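Beta/alpha-amylase (Paenibacillus polymyxa, PDB 3VOC) hydrolyses alpha-1,4-glucosidic linkages in starch, its family 14 beta-amylase part, held by this chain, releasing successive maltose units from non-reducing ends. Local coordinates at residues W285-P290 with G295-G300; D229-N234 with K243-W248; R307-F312 with L317-T322. All blocks are in the same frame, centred on the assembly; numbering follows the deposited sequence. Where two conformers were deposited one is given.

Contact 1. Residues W285-P290 with G295-G300. With EDO (1,2-ethanediol), chain E.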
loop_
_atom_site.group_PDB
_atom_site.type_symbol
_atom_site.label_atom_id
_atom_site.label_comp_id
_atom_site.label_asym_id
_atom_site.label_seq_id
_atom_site.Cartn_x
_atom_site.Cartn_y
_atom_site.Cartn_z
ATOM N N TRP A 285 -15.468 1.331 -0.573
ATOM C CA TRP A 285 -16.793 0.708 -0.679
ATOM C C TRP A 285 -17.276 0.157 0.661
ATOM O O TRP A 285 -16.464 -0.109 1.553
ATOM C CB TRP A 285 -16.810 -0.345 -1.789
ATOM C CG TRP A 285 -15.850 -1.495 -1.651
ATOM C CD1 TRP A 285 -16.153 -2.763 -1.244
ATOM C CD2 TRP A 285 -14.450 -1.510 -1.996
ATOM N NE1 TRP A 285 -15.024 -3.553 -1.285
ATOM C CE2 TRP A 285 -13.972 -2.812 -1.749
ATOM C CE3 TRP A 285 -13.557 -0.543 -2.483
ATOM C CZ2 TRP A 285 -12.633 -3.179 -1.959
ATOM C CZ3 TRP A 285 -12.212 -0.909 -2.695
ATOM C CH2 TRP A 285 -11.773 -2.215 -2.426
ATOM N N GLN A 286 -18.596 0.024 0.815
ATOM C CA GLN A 286 -19.225 -0.280 2.122
ATOM C C GLN A 286 -18.952 0.767 3.209
ATOM O O GLN A 286 -19.079 0.487 4.408
ATOM C CB GLN A 286 -18.859 -1.690 2.614
ATOM C CG GLN A 286 -19.114 -2.791 1.582
ATOM C CD GLN A 286 -20.555 -2.810 1.068
ATOM O OE1 GLN A 286 -21.445 -2.181 1.641
ATOM N NE2 GLN A 286 -20.780 -3.517 -0.030
ATOM N N MET A 287 -18.592 1.983 2.801
ATOM C CA MET A 287 -18.358 3.036 3.770
ATOM C C MET A 287 -19.639 3.371 4.539
ATOM O O MET A 287 -19.612 3.452 5.766
ATOM C CB MET A 287 -17.780 4.302 3.102
ATOM C CG MET A 287 -16.289 4.172 2.730
ATOM S SD MET A 287 -15.750 5.596 1.754
ATOM C CE MET A 287 -15.811 6.902 2.995
ATOM N N ASN A 288 -20.750 3.557 3.827
ATOM C CA ASN A 288 -21.999 3.963 4.476
ATOM C C ASN A 288 -23.095 2.890 4.450
ATOM O O ASN A 288 -24.272 3.211 4.542
ATOM C CB ASN A 288 -22.529 5.288 3.883
ATOM C CG ASN A 288 -22.828 5.176 2.413
ATOM O OD1 ASN A 288 -22.041 4.602 1.663
ATOM N ND2 ASN A 288 -23.967 5.730 1.980
ATOM N N ASN A 289 -22.702 1.626 4.340
ATOM C CA ASN A 289 -23.636 0.515 4.457
ATOM C C ASN A 289 -24.240 0.530 5.866
ATOM O O ASN A 289 -23.514 0.495 6.852
ATOM C CB ASN A 289 -22.909 -0.814 4.186
ATOM C CG ASN A 289 -23.861 -2.010 4.086
ATOM O OD1 ASN A 289 -23.790 -2.797 3.147
ATOM N ND2 ASN A 289 -24.716 -2.164 5.067
ATOM N N PRO A 290 -25.580 0.601 5.968
ATOM C CA PRO A 290 -26.187 0.687 7.309
ATOM C C PRO A 290 -25.864 -0.518 8.207
ATOM O O PRO A 290 -25.697 -0.353 9.423
ATOM C CB PRO A 290 -27.691 0.773 7.018
ATOM C CG PRO A 290 -27.864 0.205 5.636
ATOM C CD PRO A 290 -26.588 0.547 4.894
ATOM N N GLY A 295 -17.112 -1.457 6.766
ATOM C CA GLY A 295 -16.752 -2.865 6.873
ATOM C C GLY A 295 -15.515 -3.222 6.071
ATOM O O GLY A 295 -14.698 -4.041 6.519
ATOM N N THR A 296 -15.355 -2.592 4.908
ATOM C CA THR A 296 -14.201 -2.881 4.025
ATOM C C THR A 296 -12.885 -2.370 4.632
ATOM O O THR A 296 -11.883 -3.098 4.704
ATOM C CB THR A 296 -14.422 -2.302 2.626
ATOM O OG1 THR A 296 -15.732 -2.677 2.161
ATOM C CG2 THR A 296 -13.350 -2.797 1.632
ATOM N N GLU A 297 -12.916 -1.107 5.052
ATOM C CA GLU A 297 -11.803 -0.470 5.737
ATOM C C GLU A 297 -11.377 -1.272 6.968
ATOM O O GLU A 297 -10.185 -1.496 7.180
ATOM C CB GLU A 297 -12.195 0.945 6.155
ATOM C CG GLU A 297 -12.399 1.902 4.992
ATOM C CD GLU A 297 -13.255 3.119 5.354
ATOM O OE1 GLU A 297 -12.677 4.188 5.625
ATOM O OE2 GLU A 297 -14.509 3.009 5.336
ATOM N N GLN A 298 -12.343 -1.697 7.778
ATOM C CA GLN A 298 -12.033 -2.445 8.997
ATOM C C GLN A 298 -11.355 -3.794 8.693
ATOM O O GLN A 298 -10.341 -4.141 9.330
ATOM C CB GLN A 298 -13.286 -2.604 9.869
ATOM C CG GLN A 298 -13.644 -1.271 10.555
ATOM C CD GLN A 298 -14.999 -1.227 11.225
ATOM O OE1 GLN A 298 -15.680 -2.237 11.380
ATOM N NE2 GLN A 298 -15.402 -0.022 11.629
ATOM N N ALA A 299 -11.879 -4.525 7.705
ATOM C CA ALA A 299 -11.265 -5.809 7.326
ATOM C C ALA A 299 -9.839 -5.620 6.830
ATOM O O ALA A 299 -8.974 -6.469 7.067
ATOM C CB ALA A 299 -12.110 -6.540 6.290
ATOM N N GLY A 300 -9.600 -4.509 6.139
ATOM C CA GLY A 300 -8.269 -4.173 5.657
ATOM C C GLY A 300 -7.308 -3.751 6.757
ATOM O O GLY A 300 -6.101 -3.693 6.538
HETATM C C1 EDO E . -12.799 2.803 9.339
HETATM O O1 EDO E . -13.085 2.110 10.556
HETATM C C2 EDO E . -12.256 4.175 9.689
HETATM O O2 EDO E . -13.362 4.984 10.111
HETATM O O HOH W 1 -15.410 0.517 4.184
#

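Contact 2. Residues D229-N234 with K243-W248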
loop_
_atom_site.group_PDB
_atom_site.type_symbol
_atom_site.label_atom_id
_atom_site.label_comp_id
_atom_site.label_asym_id
_atom_site.label_seq_id
_atom_site.Cartn_x
_atom_site.Cartn_y
_atom_site.Cartn_z
ATOM N N ASP A 229 -19.259 -10.652 8.960
ATOM C CA ASP A 229 -20.317 -9.860 8.346
ATOM C C ASP A 229 -21.166 -9.097 9.350
ATOM O O ASP A 229 -21.481 -7.922 9.137
ATOM C CB ASP A 229 -21.209 -10.704 7.458
ATOM C CG ASP A 229 -20.987 -10.423 5.993
ATOM O OD1 ASP A 229 -19.831 -10.097 5.600
ATOM O OD2 ASP A 229 -21.974 -10.545 5.235
ATOM N N GLY A 230 -21.529 -9.766 10.434
ATOM C CA GLY A 230 -22.422 -9.171 11.427
ATOM C C GLY A 230 -21.686 -8.491 12.560
ATOM O O GLY A 230 -22.257 -8.245 13.610
ATOM N N PHE A 231 -20.426 -8.138 12.330
ATOM C CA PHE A 231 -19.585 -7.678 13.410
ATOM C C PHE A 231 -20.072 -6.338 13.955
ATOM O O PHE A 231 -19.952 -6.074 15.140
ATOM C CB PHE A 231 -18.116 -7.656 12.977
ATOM C CG PHE A 231 -17.169 -7.285 14.074
ATOM C CD1 PHE A 231 -16.989 -8.118 15.171
ATOM C CD2 PHE A 231 -16.461 -6.095 14.014
ATOM C CE1 PHE A 231 -16.124 -7.758 16.198
ATOM C CE2 PHE A 231 -15.587 -5.739 15.032
ATOM C CZ PHE A 231 -15.424 -6.571 16.118
ATOM N N TYR A 232 -20.669 -5.502 13.107
ATOM C CA TYR A 232 -21.293 -4.276 13.618
ATOM C C TYR A 232 -22.663 -4.568 14.246
ATOM O O TYR A 232 -22.906 -4.245 15.429
ATOM C CB TYR A 232 -21.402 -3.187 12.530
ATOM C CG TYR A 232 -22.091 -1.925 13.009
ATOM C CD1 TYR A 232 -21.398 -0.964 13.755
ATOM C CD2 TYR A 232 -23.449 -1.702 12.734
ATOM C CE1 TYR A 232 -22.040 0.197 14.205
ATOM C CE2 TYR A 232 -24.102 -0.552 13.182
ATOM C CZ TYR A 232 -23.397 0.387 13.916
ATOM O OH TYR A 232 -24.056 1.516 14.349
ATOM N N THR A 233 -23.545 -5.193 13.460
ATOM C CA THR A 233 -24.941 -5.390 13.871
ATOM C C THR A 233 -25.164 -6.308 15.088
ATOM O O THR A 233 -26.203 -6.211 15.760
ATOM C CB THR A 233 -25.819 -5.880 12.700
ATOM O OG1 THR A 233 -25.161 -6.950 12.031
ATOM C CG2 THR A 233 -26.060 -4.759 11.711
ATOM N N ASN A 234 -24.208 -7.194 15.363
ATOM C CA ASN A 234 -24.311 -8.118 16.499
ATOM C C ASN A 234 -23.741 -7.557 17.819
ATOM O O ASN A 234 -23.620 -8.271 18.806
ATOM C CB ASN A 234 -23.718 -9.508 16.154
ATOM C CG ASN A 234 -22.177 -9.523 16.074
ATOM O OD1 ASN A 234 -21.478 -8.638 16.592
ATOM N ND2 ASN A 234 -21.643 -10.567 15.417
ATOM N N LYS A 243 -13.636 -3.535 20.037
ATOM C CA LYS A 243 -12.681 -2.435 20.012
ATOM C C LYS A 243 -11.267 -2.920 20.285
ATOM O O LYS A 243 -10.341 -2.479 19.630
ATOM C CB LYS A 243 -13.058 -1.319 21.000
ATOM C CG LYS A 243 -14.288 -0.507 20.582
ATOM C CD LYS A 243 -14.756 0.427 21.711
ATOM C CE LYS A 243 -15.559 1.614 21.157
ATOM N NZ LYS A 243 -16.658 1.192 20.229
ATOM N N ASP A 244 -11.104 -3.813 21.259
ATOM C CA ASP A 244 -9.803 -4.424 21.504
ATOM C C ASP A 244 -9.294 -5.192 20.281
ATOM O O ASP A 244 -8.113 -5.107 19.944
ATOM C CB ASP A 244 -9.837 -5.352 22.732
ATOM C CG ASP A 244 -9.422 -4.645 24.008
ATOM O OD1 ASP A 244 -8.523 -3.779 23.955
ATOM O OD2 ASP A 244 -9.969 -4.967 25.081
ATOM N N PHE A 245 -10.171 -5.965 19.637
ATOM C CA PHE A 245 -9.746 -6.712 18.457
ATOM C C PHE A 245 -9.301 -5.762 17.327
ATOM O O PHE A 245 -8.220 -5.935 16.754
ATOM C CB PHE A 245 -10.822 -7.675 17.923
ATOM C CG PHE A 245 -10.480 -8.220 16.562
ATOM C CD1 PHE A 245 -9.429 -9.128 16.417
ATOM C CD2 PHE A 245 -11.154 -7.783 15.427
ATOM C CE1 PHE A 245 -9.062 -9.607 15.171
ATOM C CE2 PHE A 245 -10.797 -8.264 14.170
ATOM C CZ PHE A 245 -9.738 -9.189 14.049
ATOM N N LEU A 246 -10.139 -4.775 17.009
ATOM C CA LEU A 246 -9.850 -3.874 15.894
ATOM C C LEU A 246 -8.637 -3.016 16.160
ATOM O O LEU A 246 -7.861 -2.762 15.246
ATOM C CB LEU A 246 -11.052 -2.971 15.587
ATOM C CG LEU A 246 -12.206 -3.602 14.820
ATOM C CD1 LEU A 246 -13.306 -2.576 14.624
ATOM C CD2 LEU A 246 -11.733 -4.154 13.470
ATOM N N SER A 247 -8.481 -2.549 17.405
ATOM C CA SER A 247 -7.286 -1.778 17.773
ATOM C C SER A 247 -6.018 -2.615 17.620
ATOM O O SER A 247 -5.006 -2.139 17.075
ATOM C CB SER A 247 -7.401 -1.230 19.200
ATOM O OG SER A 247 -6.267 -0.451 19.520
ATOM N N TRP A 248 -6.070 -3.862 18.098
ATOM C CA TRP A 248 -4.926 -4.764 17.964
ATOM C C TRP A 248 -4.626 -5.068 16.484
ATOM O O TRP A 248 -3.477 -5.068 16.047
ATOM C CB TRP A 248 -5.151 -6.085 18.729
ATOM C CG TRP A 248 -4.140 -7.131 18.300
ATOM C CD1 TRP A 248 -2.840 -7.246 18.733
ATOM C CD2 TRP A 248 -4.333 -8.165 17.324
ATOM N NE1 TRP A 248 -2.221 -8.299 18.093
ATOM C CE2 TRP A 248 -3.116 -8.883 17.229
ATOM C CE3 TRP A 248 -5.423 -8.560 16.522
ATOM C CZ2 TRP A 248 -2.950 -9.966 16.360
ATOM C CZ3 TRP A 248 -5.258 -9.635 15.658
ATOM C CH2 TRP A 248 -4.029 -10.340 15.597
#

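Contact 3. Residues R307-F312 with L317-T322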
loop_
_atom_site.group_PDB
_atom_site.type_symbol
_atom_site.label_atom_id
_atom_site.label_comp_id
_atom_site.label_asym_id
_atom_site.label_seq_id
_atom_site.Cartn_x
_atom_site.Cartn_y
_atom_site.Cartn_z
ATOM N N ARG A 307 -4.989 7.686 14.287
ATOM C CA ARG A 307 -3.881 6.961 14.876
ATOM C C ARG A 307 -2.954 6.403 13.808
ATOM O O ARG A 307 -1.747 6.399 13.987
ATOM C CB ARG A 307 -4.393 5.813 15.732
ATOM C CG ARG A 307 -3.392 5.355 16.771
ATOM C CD ARG A 307 -4.018 4.261 17.610
ATOM N NE ARG A 307 -3.809 2.949 17.001
ATOM C CZ ARG A 307 -4.482 1.855 17.333
ATOM N NH1 ARG A 307 -5.458 1.921 18.229
ATOM N NH2 ARG A 307 -4.185 0.691 16.761
ATOM N N LEU A 308 -3.527 5.894 12.723
ATOM C CA LEU A 308 -2.718 5.295 11.664
ATOM C C LEU A 308 -1.825 6.358 11.035
ATOM O O LEU A 308 -0.633 6.118 10.788
ATOM C CB LEU A 308 -3.618 4.664 10.596
ATOM C CG LEU A 308 -2.901 3.945 9.435
ATOM C CD1 LEU A 308 -2.049 2.769 9.930
ATOM C CD2 LEU A 308 -3.915 3.437 8.444
ATOM N N ILE A 309 -2.394 7.534 10.786
ATOM C CA ILE A 309 -1.648 8.610 10.113
ATOM C C ILE A 309 -0.619 9.197 11.069
ATOM O O ILE A 309 0.472 9.573 10.652
ATOM C CB ILE A 309 -2.603 9.648 9.443
ATOM C CG1 ILE A 309 -3.359 8.964 8.283
ATOM C CG2 ILE A 309 -1.828 10.828 8.847
ATOM C CD1 ILE A 309 -4.629 9.731 7.815
ATOM N N GLN A 310 -0.951 9.226 12.364
ATOM C CA GLN A 310 0.044 9.556 13.395
ATOM C C GLN A 310 1.297 8.666 13.326
ATOM O O GLN A 310 2.417 9.148 13.561
ATOM C CB GLN A 310 -0.560 9.502 14.805
ATOM C CG GLN A 310 0.436 9.942 15.920
ATOM C CD GLN A 310 0.954 11.358 15.748
ATOM O OE1 GLN A 310 2.171 11.623 15.874
ATOM N NE2 GLN A 310 0.042 12.284 15.451
ATOM N N LYS A 311 1.110 7.380 13.013
ATOM C CA LYS A 311 2.242 6.465 12.889
ATOM C C LYS A 311 3.134 6.824 11.697
ATOM O O LYS A 311 4.354 6.672 11.780
ATOM C CB LYS A 311 1.776 5.001 12.825
ATOM C CG LYS A 311 2.894 3.977 12.947
ATOM C CD LYS A 311 3.395 3.837 14.392
ATOM C CE LYS A 311 4.494 2.795 14.500
ATOM N NZ LYS A 311 5.272 3.013 15.762
ATOM N N PHE A 312 2.534 7.304 10.600
ATOM C CA PHE A 312 3.323 7.837 9.481
ATOM C C PHE A 312 4.209 8.993 9.954
ATOM O O PHE A 312 5.405 9.023 9.672
ATOM C CB PHE A 312 2.424 8.296 8.318
ATOM C CG PHE A 312 2.057 7.192 7.378
ATOM C CD1 PHE A 312 1.080 6.261 7.738
ATOM C CD2 PHE A 312 2.695 7.068 6.143
ATOM C CE1 PHE A 312 0.734 5.219 6.886
ATOM C CE2 PHE A 312 2.353 6.021 5.262
ATOM C CZ PHE A 312 1.362 5.095 5.640
ATOM N N LEU A 317 7.580 9.101 7.606
ATOM C CA LEU A 317 7.225 8.633 6.264
ATOM C C LEU A 317 6.145 9.520 5.668
ATOM O O LEU A 317 5.215 9.956 6.375
ATOM C CB LEU A 317 6.699 7.196 6.315
ATOM C CG LEU A 317 7.679 6.136 6.863
ATOM C CD1 LEU A 317 7.006 4.797 7.048
ATOM C CD2 LEU A 317 8.903 5.981 5.960
ATOM N N ASP A 318 6.262 9.784 4.370
ATOM C CA ASP A 318 5.231 10.525 3.658
ATOM C C ASP A 318 4.096 9.579 3.323
ATOM O O ASP A 318 4.298 8.370 3.248
ATOM C CB ASP A 318 5.799 11.149 2.383
ATOM C CG ASP A 318 6.766 12.298 2.665
ATOM O OD1 ASP A 318 6.990 12.647 3.835
ATOM O OD2 ASP A 318 7.286 12.872 1.699
ATOM N N LEU A 319 2.905 10.131 3.126
ATOM C CA LEU A 319 1.717 9.302 2.901
ATOM C C LEU A 319 1.246 9.435 1.465
ATOM O O LEU A 319 1.018 10.549 0.979
ATOM C CB LEU A 319 0.590 9.707 3.869
ATOM C CG LEU A 319 -0.802 9.101 3.625
ATOM C CD1 LEU A 319 -0.694 7.621 3.817
ATOM C CD2 LEU A 319 -1.833 9.685 4.604
ATOM N N THR A 320 1.101 8.297 0.788
ATOM C CA THR A 320 0.480 8.262 -0.524
ATOM C C THR A 320 -0.943 7.744 -0.331
ATOM O O THR A 320 -1.173 6.705 0.318
ATOM C CB THR A 320 1.266 7.362 -1.502
ATOM O OG1 THR A 320 2.560 7.938 -1.734
ATOM C CG2 THR A 320 0.514 7.182 -2.842
ATOM N N PHE A 321 -1.899 8.481 -0.870
ATOM C CA PHE A 321 -3.261 8.000 -0.885
ATOM C C PHE A 321 -3.746 7.914 -2.321
ATOM O O PHE A 321 -3.089 8.417 -3.236
ATOM C CB PHE A 321 -4.188 8.852 0.008
ATOM C CG PHE A 321 -5.463 8.141 0.383
ATOM C CD1 PHE A 321 -5.415 6.970 1.143
ATOM C CD2 PHE A 321 -6.700 8.608 -0.060
ATOM C CE1 PHE A 321 -6.598 6.276 1.468
ATOM C CE2 PHE A 321 -7.897 7.927 0.271
ATOM C CZ PHE A 321 -7.840 6.763 1.028
ATOM N N THR A 322 -4.885 7.254 -2.514
ATOM C CA THR A 322 -5.365 6.894 -3.842
ATOM C C THR A 322 -6.853 7.222 -3.972
ATOM O O THR A 322 -7.450 7.796 -3.047
ATOM C CB THR A 322 -5.090 5.389 -4.109
ATOM O OG1 THR A 322 -5.554 5.042 -5.412
ATOM C CG2 THR A 322 -5.788 4.519 -3.073
#

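Contact 1. Residues W285-P290 with G295-G300
Gly-295 brings its backbone against Gln-286, and their CA atoms are the nearest pair across the two segments. Thr-296 comes next and carries most of the contact. Its OG1 donates to Trp-285 O at 2.7 Å, and the hydroxyl sits above the carbonyl plane, 55° out of it. OG1 also touches Gln-286 CB at 3.3 Å. With CG2 anti to the backbone N (OG1 at chi1 -49°), the methyl is turned onto the indole. Thr-296 CG2 lies 3.7 Å from the centroid of the five-membered ring of Trp-285, 25° off the normal, in a CH-pi contact. One side chain thus grips both the carbonyl and the ring of the same tryptophan. The indole is held further by NE1 bonding to Gly-179 O and by edge-to-face contacts with Tyr-177 and Tyr-169.

The loop 285-290 follows the fifth strand of the TIM barrel, 275-279. It belongs to the beta-alpha loops that build the active-site end of such barrels. The side chain of Trp-285 is about 4 Å from that of His-284, a probable substrate-binding residue.

Glu-297 adds a water-mediated link. The water accepts from Glu-297 N at 3.1 Å and is also hydrogen-bonded to Trp-285 O and Glu-297 OE2. The carboxylate passes Met-287, with OE2 3.4 Å from Met-287 CG. His-294 ND1 bonds OE2 and Tyr-305 OH bonds OE1, which fixes the rotation of the group. Gln-298 faces a bound 1,2-ethanediol, probably from the crystallisation liquor, and NE2 makes a weak hydrogen bond to its O1.

Contact 2. Residues D229-N234 with K243-W248
Phe-231 reaches across to Leu-246 and Phe-245, and the contact is apolar. The backbones stay well apart: the nearest CA atoms, of Phe-231 and Leu-246, are 10.7 Å from each other. CG of Phe-231, anti to the backbone N (chi1 -176°), carries the ring out toward the helix, and Leu-246 and Phe-245 reach back to meet it. The rim of the Phe-231 ring does the touching. Leu-246 CD1 lies in the ring plane at the edge, 3.9 Å from Phe-231 CE2. Phe-231 and Leu-246 lie alongside one another, running opposite ways. The aromatic pair is looser, with Phe-231 CZ 4.5 Å from Phe-245 CD2. Pro-225 touches both phenylalanines, and Phe-183 meets the Phe-245 ring edge to face.

Polar bonds lie beside this cluster, not across it. Asp-244, next to Phe-245, forms a salt bridge with Lys-201 and hydrogen bonds with Tyr-202 OH and Trp-212 NE1.

The contact pins the loop 229-234 to the early part of helix 240-268, away from the annotated sites. Within these two segments the loop is attached by one buried aromatic side chain, so the attachment rests on shape and exclusion of water, with no directional bond.

Contact 3. Residues R307-F312 with L317-T322
This is hydrophobic helix-on-strand packing in the wall of the TIM barrel, and a short connection joins the two elements. Helix 305-315 runs down the outside and leads into the sixth barrel strand, 318-321. The segment axes approach to 9.0 Å, with 132° between their directions.

Phe-312 and Leu-319 form the centre. Leu-319 CD1 sits over one face of the ring, 3.9 Å from its centroid and 20° off the normal, a CH-pi contact. The two side chains cross at about a right angle. CG of Leu-319, anti to the backbone N (chi1 170°), turns the isobutyl group out toward the helix, where CD1 goes to the ring and CD2 reaches Ile-309 CG1 at 4.0 Å. The edge of the ring meets backbone oxygens. Leu-317 O lies in its plane, and Asp-318 O is 3.6 Å from Phe-312 CD2. Leu-317 CB adds an apolar touch on CD2 of the same ring. Near the end of the helix, Leu-317 N donates to Phe-312 O at 3.0 Å, nearly straight, and ties the strand entry to the helix.

Leu-257 of helix 240-268 packs on Phe-312 and Leu-317. Val-345 and Ile-348 of helix 338-352 touch Leu-319 and Ile-309. With the ring gone, as in an alanine at Phe-312, Leu-319 CD1 loses the face it rests on, and a gap is likely to open between helix and strand.

Asp-318 and Thr-320 point away from the helix. Asp-318 forms salt bridges with Lys-153, Arg-275 and Arg-355, and the strand leads on to Thr-322, a probable substrate-binding residue. The chemistry therefore splits by side: apolar contacts seat the strand on its helix, while the opposite side carries a buried carboxylate whose charge is probably balanced by three basic residues.

Along the chain contact 2 comes first, then contact 1, then contact 3, with none nested in another. All lie in the one family 14 region. The centres of contacts 1 and 2 are 12 Å apart, and they touch where Gln-298 CD meets Leu-246 CD1 at 4.0 Å. Contact 3 lies about 19 Å from contact 1 and 23 Å from contact 2, centre to centre. It still reaches contact 2 through a probable hydrogen bond, Ser-247 OG to Arg-307 NH1 at 2.8 Å. Helix 240-268 joins the two: its early part forms half of contact 2, and Leu-257 packs on contact 3. Contact 1 lies in the region after strand 275-279, contact 3 in the barrel wall.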